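Local coordinates for L-threonine dehydrogenase (Flavobacterium frigidimaris, PDB 2YY7), which probably catalyses the NAD-dependent oxidation of L-threonine to 2-amino-3-oxobutanoate, using a bound dinucleotide in a Rossmann-type fold, at residues T135-S140 against S146-E151; Y156-Y161 against K235-Y240; G182-Y187 against D277-S282. One frame throughout, in Å; residues are numbered along the deposited sequence.

In the fold
Chemistry follows location in these three contacts. Interactions 1 and 2 hold successive stretches of one element, helix 142-161: its early turns meet the loop 135-140 in a buried contact, while its last turn meets the loop 235-240 at the surface. They touch where E151 packs on S238 and S239, and both reach the second subunit. Interaction 3 is also buried, but joins two other loops within one subunit, and S278 touches S140 of interaction 1. An amide-to-carbonyl bond marks interaction 1, whose helix also sends K147 to the cofactor; stacked imidazoles mark interaction 2, and threonine-indole packing marks interaction 3. Interactions 2 and 3 lie about 12 Å apart at their nearest atoms.

Interaction 1. Residues T135-S140 against S146-E151; sequences TIMEPS and SKQAGE. With NAD (nicotinamide-adenine-dinucleotide), chain E.
The backbone oxygen of M137 receives the side-chain amide of Q148, with Q148 NE2 3.1 Å from M137 O. The bond is bent, 146° at the hydrogen, and the donor stands above the carbonyl plane. Q148 spans the gap because CG lies anti to its backbone N (chi1 176°) and the chain beyond runs extended. Its amide then sits between two loop residues: Q148 NE2 lies 3.5 Å from M137 CB, while Q148 OE1 is 3.8 Å from P139 CG, the proline side chain crossing the glutamine at about a right angle. With an alanine here, the M137 oxygen would probably lose its amide mate and a gap would open beside the P139 ring. One residue earlier on the helix, K147 is the lysine of the YxxxK motif of short-chain dehydrogenases, with Y143 its tyrosine. It leads away from the loop to the cofactor, where K147 NZ bonds NAD O3D at 2.9 Å and, more weakly, O2D; P116 O is a third partner. A turn beyond Q148, E151 OE2 lies 4.4 Å from M137 CE, but its carboxylate is held by R169 and S117. Across the dimer interface, Q148 packs on Q148 of the second subunit, and R152 of that subunit bonds P139 O.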
loop_
_atom_site.group_PDB
_atom_site.type_symbol
_atom_site.label_atom_id
_atom_site.label_comp_id
_atom_site.label_asym_id
_atom_site.label_seq_id
_atom_site.Cartn_x
_atom_site.Cartn_y
_atom_site.Cartn_z
ATOM N N THR A 135 1.887 -6.815 11.880
ATOM C CA THR A 135 3.072 -7.563 11.476
ATOM C C THR A 135 3.615 -7.056 10.144
ATOM O O THR A 135 3.158 -6.044 9.620
ATOM C CB THR A 135 2.722 -9.071 11.342
ATOM O OG1 THR A 135 3.886 -9.813 10.967
ATOM C CG2 THR A 135 1.643 -9.275 10.279
ATOM N N ILE A 136 4.601 -7.765 9.606
ATOM C CA ILE A 136 5.201 -7.413 8.326
ATOM C C ILE A 136 4.197 -7.725 7.215
ATOM O O ILE A 136 3.558 -8.774 7.235
ATOM C CB ILE A 136 6.495 -8.227 8.093
ATOM C CG1 ILE A 136 7.548 -7.818 9.125
ATOM C CG2 ILE A 136 7.002 -8.023 6.676
ATOM C CD1 ILE A 136 8.794 -8.686 9.115
ATOM N N MET A 137 4.054 -6.811 6.255
ATOM C CA MET A 137 3.127 -7.013 5.144
ATOM C C MET A 137 3.701 -6.518 3.816
ATOM O O MET A 137 3.730 -5.319 3.545
ATOM C CB MET A 137 1.788 -6.308 5.421
ATOM C CG MET A 137 1.087 -6.775 6.697
ATOM S SD MET A 137 -0.652 -6.262 6.821
ATOM C CE MET A 137 -0.472 -4.526 7.200
ATOM N N GLU A 138 4.161 -7.450 2.988
ATOM C CA GLU A 138 4.720 -7.093 1.688
ATOM C C GLU A 138 4.086 -7.977 0.627
ATOM O O GLU A 138 4.740 -8.854 0.067
ATOM C CB GLU A 138 6.241 -7.280 1.686
ATOM C CG GLU A 138 6.970 -6.453 2.739
ATOM C CD GLU A 138 8.478 -6.512 2.594
ATOM O OE1 GLU A 138 9.032 -7.625 2.477
ATOM O OE2 GLU A 138 9.113 -5.441 2.607
ATOM N N PRO A 139 2.788 -7.764 0.347
ATOM C CA PRO A 139 2.068 -8.556 -0.656
ATOM C C PRO A 139 2.780 -8.597 -2.003
ATOM O O PRO A 139 3.247 -7.572 -2.503
ATOM C CB PRO A 139 0.701 -7.871 -0.727
ATOM C CG PRO A 139 0.992 -6.463 -0.297
ATOM C CD PRO A 139 1.936 -6.678 0.858
ATOM N N SER A 140 2.865 -9.792 -2.578
ATOM C CA SER A 140 3.521 -9.984 -3.862
ATOM C C SER A 140 2.545 -10.080 -5.040
ATOM O O SER A 140 2.965 -10.295 -6.174
ATOM C CB SER A 140 4.396 -11.237 -3.808
ATOM O OG SER A 140 3.632 -12.358 -3.412
ATOM N N SER A 146 -3.605 -4.092 -3.587
ATOM C CA SER A 146 -4.831 -3.299 -3.587
ATOM C C SER A 146 -5.517 -3.362 -2.228
ATOM O O SER A 146 -6.079 -2.369 -1.762
ATOM C CB SER A 146 -5.802 -3.778 -4.682
ATOM O OG SER A 146 -6.465 -4.980 -4.325
ATOM N N LYS A 147 -5.482 -4.529 -1.593
ATOM C CA LYS A 147 -6.103 -4.685 -0.282
ATOM C C LYS A 147 -5.308 -3.937 0.790
ATOM O O LYS A 147 -5.883 -3.370 1.712
ATOM C CB LYS A 147 -6.216 -6.170 0.083
ATOM C CG LYS A 147 -7.230 -6.943 -0.761
ATOM C CD LYS A 147 -8.633 -6.334 -0.644
ATOM C CE LYS A 147 -9.695 -7.237 -1.257
ATOM N NZ LYS A 147 -11.065 -6.646 -1.133
ATOM N N GLN A 148 -3.986 -3.935 0.672
ATOM C CA GLN A 148 -3.168 -3.234 1.648
ATOM C C GLN A 148 -3.392 -1.726 1.545
ATOM O O GLN A 148 -3.602 -1.052 2.552
ATOM C CB GLN A 148 -1.687 -3.546 1.445
ATOM C CG GLN A 148 -0.804 -2.753 2.380
ATOM C CD GLN A 148 0.651 -3.087 2.222
ATOM O OE1 GLN A 148 1.215 -2.961 1.134
ATOM N NE2 GLN A 148 1.273 -3.516 3.311
ATOM N N ALA A 149 -3.349 -1.199 0.327
ATOM C CA ALA A 149 -3.570 0.231 0.110
ATOM C C ALA A 149 -4.995 0.577 0.542
ATOM O O ALA A 149 -5.254 1.667 1.068
ATOM C CB ALA A 149 -3.366 0.577 -1.362
ATOM N N GLY A 150 -5.915 -0.356 0.313
ATOM C CA GLY A 150 -7.297 -0.142 0.703
ATOM C C GLY A 150 -7.382 0.048 2.204
ATOM O O GLY A 150 -8.037 0.972 2.672
ATOM N N GLU A 151 -6.727 -0.835 2.958
ATOM C CA GLU A 151 -6.712 -0.748 4.419
ATOM C C GLU A 151 -6.153 0.593 4.878
ATOM O O GLU A 151 -6.724 1.243 5.756
ATOM C CB GLU A 151 -5.855 -1.868 5.028
ATOM C CG GLU A 151 -6.419 -3.267 4.858
ATOM C CD GLU A 151 -5.666 -4.302 5.682
ATOM O OE1 GLU A 151 -5.933 -5.509 5.512
ATOM O OE2 GLU A 151 -4.806 -3.907 6.501
HETATM P PA NAD E . -16.861 -12.748 -6.432
HETATM O O1A NAD E . -17.507 -14.080 -6.261
HETATM O O2A NAD E . -15.861 -12.658 -7.528
HETATM O O5B NAD E . -17.948 -11.599 -6.498
HETATM C C5B NAD E . -17.644 -10.334 -7.011
HETATM C C4B NAD E . -18.905 -9.698 -7.544
HETATM O O4B NAD E . -18.597 -8.345 -7.884
HETATM C C3B NAD E . -19.425 -10.416 -8.812
HETATM O O3B NAD E . -20.811 -10.777 -8.686
HETATM C C2B NAD E . -19.134 -9.401 -9.926
HETATM O O2B NAD E . -20.074 -9.469 -10.983
HETATM C C1B NAD E . -19.187 -8.075 -9.153
HETATM N N9A NAD E . -18.522 -6.974 -9.865
HETATM C C8A NAD E . -17.303 -7.043 -10.539
HETATM N N7A NAD E . -17.056 -5.837 -11.073
HETATM C C5A NAD E . -18.079 -5.023 -10.727
HETATM C C6A NAD E . -18.341 -3.699 -11.042
HETATM N N6A NAD E . -17.551 -3.037 -11.859
HETATM N N1A NAD E . -19.492 -3.118 -10.577
HETATM C C2A NAD E . -20.389 -3.832 -9.797
HETATM N N3A NAD E . -20.161 -5.161 -9.496
HETATM C C4A NAD E . -19.008 -5.732 -9.977
HETATM O O3 NAD E . -16.037 -12.389 -5.102
HETATM P PN NAD E . -16.358 -12.771 -3.557
HETATM O O1N NAD E . -17.810 -12.604 -3.219
HETATM O O2N NAD E . -15.607 -14.027 -3.288
HETATM O O5D NAD E . -15.541 -11.599 -2.785
HETATM C C5D NAD E . -16.196 -10.385 -2.390
HETATM C C4D NAD E . -15.184 -9.514 -1.595
HETATM O O4D NAD E . -14.615 -10.273 -0.543
HETATM C C3D NAD E . -13.989 -9.045 -2.432
HETATM O O3D NAD E . -13.589 -7.759 -1.967
HETATM C C2D NAD E . -12.896 -10.020 -2.066
HETATM O O2D NAD E . -11.651 -9.435 -2.371
HETATM C C1D NAD E . -13.172 -10.271 -0.583
HETATM N N1N NAD E . -12.568 -11.557 -0.163
HETATM C C2N NAD E . -13.093 -12.746 -0.627
HETATM C C3N NAD E . -12.518 -13.948 -0.227
HETATM C C7N NAD E . -13.138 -15.261 -0.619
HETATM O O7N NAD E . -12.435 -16.388 -0.226
HETATM N N7N NAD E . -14.268 -15.339 -1.345
HETATM C C4N NAD E . -11.397 -13.949 0.624
HETATM C C5N NAD E . -10.893 -12.738 1.106
HETATM C C6N NAD E . -11.463 -11.548 0.697
#

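Interaction 2. Residues Y156-Y161 against K235-Y240; sequences YYHNIY and KIHSSY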
loop_
_atom_site.group_PDB
_atom_site.type_symbol
_atom_site.label_atom_id
_atom_site.label_comp_id
_atom_site.label_asym_id
_atom_site.label_seq_id
_atom_site.Cartn_x
_atom_site.Cartn_y
_atom_site.Cartn_z
ATOM N N TYR A 156 -7.198 6.018 7.016
ATOM C CA TYR A 156 -7.007 7.445 6.787
ATOM C C TYR A 156 -8.361 8.150 6.840
ATOM O O TYR A 156 -8.531 9.123 7.574
ATOM C CB TYR A 156 -6.367 7.699 5.420
ATOM C CG TYR A 156 -5.964 9.145 5.215
ATOM C CD1 TYR A 156 -4.731 9.615 5.671
ATOM C CD2 TYR A 156 -6.830 10.054 4.602
ATOM C CE1 TYR A 156 -4.367 10.952 5.521
ATOM C CE2 TYR A 156 -6.473 11.401 4.451
ATOM C CZ TYR A 156 -5.238 11.837 4.912
ATOM O OH TYR A 156 -4.865 13.154 4.762
ATOM N N TYR A 157 -9.319 7.667 6.053
ATOM C CA TYR A 157 -10.649 8.272 6.025
ATOM C C TYR A 157 -11.317 8.293 7.396
ATOM O O TYR A 157 -12.060 9.223 7.718
ATOM C CB TYR A 157 -11.547 7.551 5.013
ATOM C CG TYR A 157 -11.459 8.123 3.614
ATOM C CD1 TYR A 157 -12.494 8.897 3.090
ATOM C CD2 TYR A 157 -10.339 7.900 2.818
ATOM C CE1 TYR A 157 -12.419 9.433 1.811
ATOM C CE2 TYR A 157 -10.250 8.432 1.532
ATOM C CZ TYR A 157 -11.295 9.197 1.034
ATOM O OH TYR A 157 -11.221 9.717 -0.241
ATOM N N HIS A 158 -11.071 7.266 8.200
ATOM C CA HIS A 158 -11.646 7.226 9.537
ATOM C C HIS A 158 -10.999 8.294 10.414
ATOM O O HIS A 158 -11.688 9.126 11.015
ATOM C CB HIS A 158 -11.413 5.875 10.208
ATOM C CG HIS A 158 -11.798 5.865 11.654
ATOM N ND1 HIS A 158 -13.111 5.808 12.071
ATOM C CD2 HIS A 158 -11.052 5.989 12.776
ATOM C CE1 HIS A 158 -13.156 5.898 13.389
ATOM N NE2 HIS A 158 -11.921 6.010 13.842
ATOM N N ASN A 159 -9.668 8.259 10.476
ATOM C CA ASN A 159 -8.892 9.186 11.295
ATOM C C ASN A 159 -8.955 10.650 10.890
ATOM O O ASN A 159 -8.940 11.532 11.745
ATOM C CB ASN A 159 -7.421 8.760 11.334
ATOM C CG ASN A 159 -7.205 7.477 12.106
ATOM O OD1 ASN A 159 -7.924 7.191 13.060
ATOM N ND2 ASN A 159 -6.196 6.702 11.707
ATOM N N ILE A 160 -9.018 10.910 9.591
ATOM C CA ILE A 160 -9.049 12.278 9.105
ATOM C C ILE A 160 -10.449 12.821 8.843
ATOM O O ILE A 160 -10.739 13.978 9.161
ATOM C CB ILE A 160 -8.197 12.413 7.818
ATOM C CG1 ILE A 160 -6.767 11.947 8.101
ATOM C CG2 ILE A 160 -8.200 13.859 7.326
ATOM C CD1 ILE A 160 -6.097 12.673 9.276
ATOM N N TYR A 161 -11.329 12.000 8.284
ATOM C CA TYR A 161 -12.675 12.476 7.992
ATOM C C TYR A 161 -13.762 11.918 8.900
ATOM O O TYR A 161 -14.934 12.245 8.734
ATOM C CB TYR A 161 -13.012 12.200 6.524
ATOM C CG TYR A 161 -11.978 12.756 5.572
ATOM C CD1 TYR A 161 -11.630 14.107 5.601
ATOM C CD2 TYR A 161 -11.338 11.932 4.649
ATOM C CE1 TYR A 161 -10.670 14.622 4.735
ATOM C CE2 TYR A 161 -10.380 12.434 3.780
ATOM C CZ TYR A 161 -10.052 13.779 3.826
ATOM O OH TYR A 161 -9.110 14.276 2.958
ATOM N N LYS A 235 -12.018 -0.867 17.347
ATOM C CA LYS A 235 -10.773 -0.204 17.702
ATOM C C LYS A 235 -9.711 -0.186 16.605
ATOM O O LYS A 235 -8.768 0.604 16.664
ATOM C CB LYS A 235 -10.209 -0.841 18.973
ATOM C CG LYS A 235 -11.196 -0.800 20.144
ATOM C CD LYS A 235 -10.580 -1.336 21.422
ATOM C CE LYS A 235 -11.603 -1.368 22.550
ATOM N NZ LYS A 235 -12.207 -0.029 22.795
ATOM N N ILE A 236 -9.858 -1.055 15.614
ATOM C CA ILE A 236 -8.914 -1.108 14.507
ATOM C C ILE A 236 -9.656 -0.582 13.280
ATOM O O ILE A 236 -10.726 -1.082 12.922
ATOM C CB ILE A 236 -8.412 -2.547 14.269
ATOM C CG1 ILE A 236 -7.742 -3.069 15.548
ATOM C CG2 ILE A 236 -7.423 -2.572 13.103
ATOM C CD1 ILE A 236 -7.192 -4.481 15.442
ATOM N N HIS A 237 -9.083 0.431 12.637
ATOM C CA HIS A 237 -9.734 1.049 11.495
ATOM C C HIS A 237 -9.123 0.755 10.128
ATOM O O HIS A 237 -9.492 1.363 9.119
ATOM C CB HIS A 237 -9.841 2.544 11.783
ATOM C CG HIS A 237 -10.479 2.830 13.109
ATOM N ND1 HIS A 237 -11.817 2.604 13.352
ATOM C CD2 HIS A 237 -9.946 3.227 14.289
ATOM C CE1 HIS A 237 -12.081 2.848 14.624
ATOM N NE2 HIS A 237 -10.963 3.226 15.216
ATOM N N SER A 238 -8.194 -0.196 10.111
ATOM C CA SER A 238 -7.567 -0.655 8.882
ATOM C C SER A 238 -8.429 -1.874 8.547
ATOM O O SER A 238 -9.402 -1.765 7.801
ATOM C CB SER A 238 -6.108 -1.056 9.144
ATOM O OG SER A 238 -5.995 -1.884 10.293
ATOM N N SER A 239 -8.086 -3.025 9.121
ATOM C CA SER A 239 -8.867 -4.247 8.924
ATOM C C SER A 239 -8.481 -5.261 9.996
ATOM O O SER A 239 -7.314 -5.351 10.388
ATOM C CB SER A 239 -8.630 -4.843 7.535
ATOM O OG SER A 239 -9.566 -5.882 7.263
ATOM N N TYR A 240 -9.469 -6.016 10.467
ATOM C CA TYR A 240 -9.260 -7.021 11.505
ATOM C C TYR A 240 -8.826 -8.379 10.983
ATOM O O TYR A 240 -9.355 -8.866 9.981
ATOM C CB TYR A 240 -10.556 -7.239 12.297
ATOM C CG TYR A 240 -10.818 -6.256 13.410
ATOM C CD1 TYR A 240 -10.314 -6.477 14.692
ATOM C CD2 TYR A 240 -11.590 -5.118 13.192
ATOM C CE1 TYR A 240 -10.578 -5.587 15.735
ATOM C CE2 TYR A 240 -11.859 -4.222 14.225
ATOM C CZ TYR A 240 -11.351 -4.466 15.492
ATOM O OH TYR A 240 -11.627 -3.593 16.516
#
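H158 and H237 lay their imidazoles one over the other in a face-to-face stack, the ring planes 12° apart and the centroids separated by 3.5 Å. H158 comes from the last turn of helix 142-161, H237 from the irregular loop that precedes strand 240-241, so the stack joins the end of the helix to the approach to the central sheet. The two rings reach the same place by different rotations. On the helix, H158 turns CG anti to its backbone N (chi1 171°), whereas H237 places CG anti to its carbonyl carbon, beside the backbone N (chi1 -52°). The side chains run obliquely to each other, and H158 CB stands 4.0 Å from H237 CB. Overlap is close: H158 CD2 lies 3.2 Å from H237 CG, and H158 NE2 sits over the centre of the H237 ring. Behind H237, the carbonyl carbon of K235 lies over the opposite face toward the rim, so the ring is sandwiched between its own loop and the helix. Y240 shapes that loop. Y240 OH accepts the backbone N of K235 at 2.9 Å and that of I236 at 3.2 Å, tying the start of the segment to its end, and it is also bonded to D291; I236 CB rests against the tyrosine face. H158 has a second hold, since its ND1 is bonded to V163 O just beyond the helix, which limits rotation of the ring. That bond places a proton on H158 ND1. H158 NE2 and H237 NE2, 3.2 Å apart, face each other through the stack with poor geometry for hydrogen bonding, and such closeness would probably disfavour a positive charge on both imidazoles at once.

Interaction 3. Residues G182-Y187 against D277-S282; sequences GGTTDY and DSWPAS
T184 and T185 meet the six-membered end of the W279 indole by carbon packing. In this UDP-galactose 4-epimerase-like short-chain dehydrogenase fold, their loop follows strand 164-174 of the Rossmann sheet and leads into helix 187-197, while W279 belongs to the loop between helices 272-276 and 286-292 in the C-terminal part of the chain. The first segment opens with G182, whose backbone angles, phi 103° and psi 43°, would jam a side chain against the preceding carbonyl. G183 follows, and then T184, the nearer of the two threonines to the tryptophan. T184 CB approaches the ring obliquely, 3.6 Å from W279 CH2. T184 OG1 lies almost as close to W279 CH2, at 3.7 Å, but its polar partner is S80 OG. T185 approaches differently: T185 CG2, anti to the carbonyl carbon, meets the ring edge near its plane, 4.2 Å from W279 CZ3. That rotation puts OG1 between the backbone N and the carbonyl carbon (chi1 52°), where it bonds a glycerol, probably from the crystallisation liquor. The T185 side chain is about 4 Å from bound NAD at the nearest atoms. D186 then turns back over the glycines, D186 OD2 weakly bonded to G182 N at 2.8 Å and to G183 N at 2.7 Å.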
loop_
_atom_site.group_PDB
_atom_site.type_symbol
_atom_site.label_atom_id
_atom_site.label_comp_id
_atom_site.label_asym_id
_atom_site.label_seq_id
_atom_site.Cartn_x
_atom_site.Cartn_y
_atom_site.Cartn_z
ATOM N N GLY A 182 -12.442 -16.887 -8.295
ATOM C CA GLY A 182 -11.068 -16.967 -8.752
ATOM C C GLY A 182 -10.036 -16.589 -7.713
ATOM O O GLY A 182 -9.085 -15.867 -8.010
ATOM N N GLY A 183 -10.225 -17.065 -6.491
ATOM C CA GLY A 183 -9.269 -16.786 -5.435
ATOM C C GLY A 183 -8.253 -17.911 -5.467
ATOM O O GLY A 183 -8.396 -18.844 -6.257
ATOM N N THR A 184 -7.232 -17.838 -4.624
ATOM C CA THR A 184 -6.208 -18.878 -4.594
ATOM C C THR A 184 -6.647 -20.061 -3.733
ATOM O O THR A 184 -6.086 -21.153 -3.822
ATOM C CB THR A 184 -4.879 -18.318 -4.048
ATOM O OG1 THR A 184 -4.441 -17.237 -4.879
ATOM C CG2 THR A 184 -3.815 -19.390 -4.032
ATOM N N THR A 185 -7.663 -19.835 -2.907
ATOM C CA THR A 185 -8.182 -20.864 -2.015
ATOM C C THR A 185 -9.396 -21.594 -2.591
ATOM O O THR A 185 -9.991 -22.443 -1.926
ATOM C CB THR A 185 -8.578 -20.238 -0.660
ATOM O OG1 THR A 185 -9.451 -19.122 -0.884
ATOM C CG2 THR A 185 -7.344 -19.750 0.084
ATOM N N ASP A 186 -9.755 -21.276 -3.830
ATOM C CA ASP A 186 -10.919 -21.880 -4.470
ATOM C C ASP A 186 -10.916 -23.410 -4.545
ATOM O O ASP A 186 -11.971 -24.019 -4.723
ATOM C CB ASP A 186 -11.102 -21.294 -5.872
ATOM C CG ASP A 186 -11.466 -19.813 -5.849
ATOM O OD1 ASP A 186 -11.450 -19.195 -4.760
ATOM O OD2 ASP A 186 -11.770 -19.265 -6.924
ATOM N N TYR A 187 -9.750 -24.034 -4.398
ATOM C CA TYR A 187 -9.688 -25.494 -4.464
ATOM C C TYR A 187 -10.522 -26.131 -3.352
ATOM O O TYR A 187 -11.029 -27.240 -3.515
ATOM C CB TYR A 187 -8.242 -26.001 -4.353
ATOM C CG TYR A 187 -7.806 -26.295 -2.934
ATOM C CD1 TYR A 187 -7.217 -25.311 -2.142
ATOM C CD2 TYR A 187 -8.033 -27.552 -2.362
ATOM C CE1 TYR A 187 -6.863 -25.570 -0.811
ATOM C CE2 TYR A 187 -7.690 -27.816 -1.033
ATOM C CZ TYR A 187 -7.106 -26.820 -0.268
ATOM O OH TYR A 187 -6.783 -27.073 1.049
ATOM N N ASP A 277 2.101 -19.808 -1.531
ATOM C CA ASP A 277 3.366 -19.873 -0.806
ATOM C C ASP A 277 3.776 -18.527 -0.209
ATOM O O ASP A 277 4.611 -18.481 0.689
ATOM C CB ASP A 277 4.491 -20.395 -1.706
ATOM C CG ASP A 277 4.304 -21.858 -2.094
ATOM O OD1 ASP A 277 3.715 -22.624 -1.302
ATOM O OD2 ASP A 277 4.761 -22.243 -3.186
ATOM N N SER A 278 3.192 -17.433 -0.695
ATOM C CA SER A 278 3.529 -16.118 -0.158
ATOM C C SER A 278 2.599 -15.721 0.993
ATOM O O SER A 278 2.757 -14.648 1.579
ATOM C CB SER A 278 3.472 -15.049 -1.252
ATOM O OG SER A 278 2.138 -14.670 -1.532
ATOM N N TRP A 279 1.637 -16.585 1.320
ATOM C CA TRP A 279 0.698 -16.303 2.407
ATOM C C TRP A 279 0.952 -17.148 3.652
ATOM O O TRP A 279 1.603 -18.190 3.586
ATOM C CB TRP A 279 -0.750 -16.560 1.974
ATOM C CG TRP A 279 -1.257 -15.709 0.866
ATOM C CD1 TRP A 279 -0.674 -14.586 0.347
ATOM C CD2 TRP A 279 -2.483 -15.893 0.153
ATOM N NE1 TRP A 279 -1.467 -14.061 -0.646
ATOM C CE2 TRP A 279 -2.584 -14.844 -0.785
ATOM C CE3 TRP A 279 -3.511 -16.846 0.218
ATOM C CZ2 TRP A 279 -3.672 -14.720 -1.654
ATOM C CZ3 TRP A 279 -4.595 -16.721 -0.647
ATOM C CH2 TRP A 279 -4.665 -15.666 -1.570
ATOM N N PRO A 280 0.428 -16.701 4.807
ATOM C CA PRO A 280 0.570 -17.396 6.091
ATOM C C PRO A 280 -0.195 -18.717 6.078
ATOM O O PRO A 280 -1.002 -18.965 5.182
ATOM C CB PRO A 280 -0.036 -16.412 7.090
ATOM C CG PRO A 280 0.179 -15.081 6.438
ATOM C CD PRO A 280 -0.169 -15.368 5.004
ATOM N N ALA A 281 0.054 -19.554 7.081
ATOM C CA ALA A 281 -0.625 -20.839 7.185
ATOM C C ALA A 281 -1.816 -20.726 8.136
ATOM O O ALA A 281 -2.861 -21.349 7.913
ATOM C CB ALA A 281 0.353 -21.913 7.686
ATOM N N SER A 282 -1.653 -19.932 9.192
ATOM C CA SER A 282 -2.704 -19.725 10.192
ATOM C C SER A 282 -2.679 -18.275 10.686
ATOM O O SER A 282 -1.631 -17.632 10.684
ATOM C CB SER A 282 -2.508 -20.683 11.370
ATOM O OG SER A 282 -1.264 -20.442 11.999
#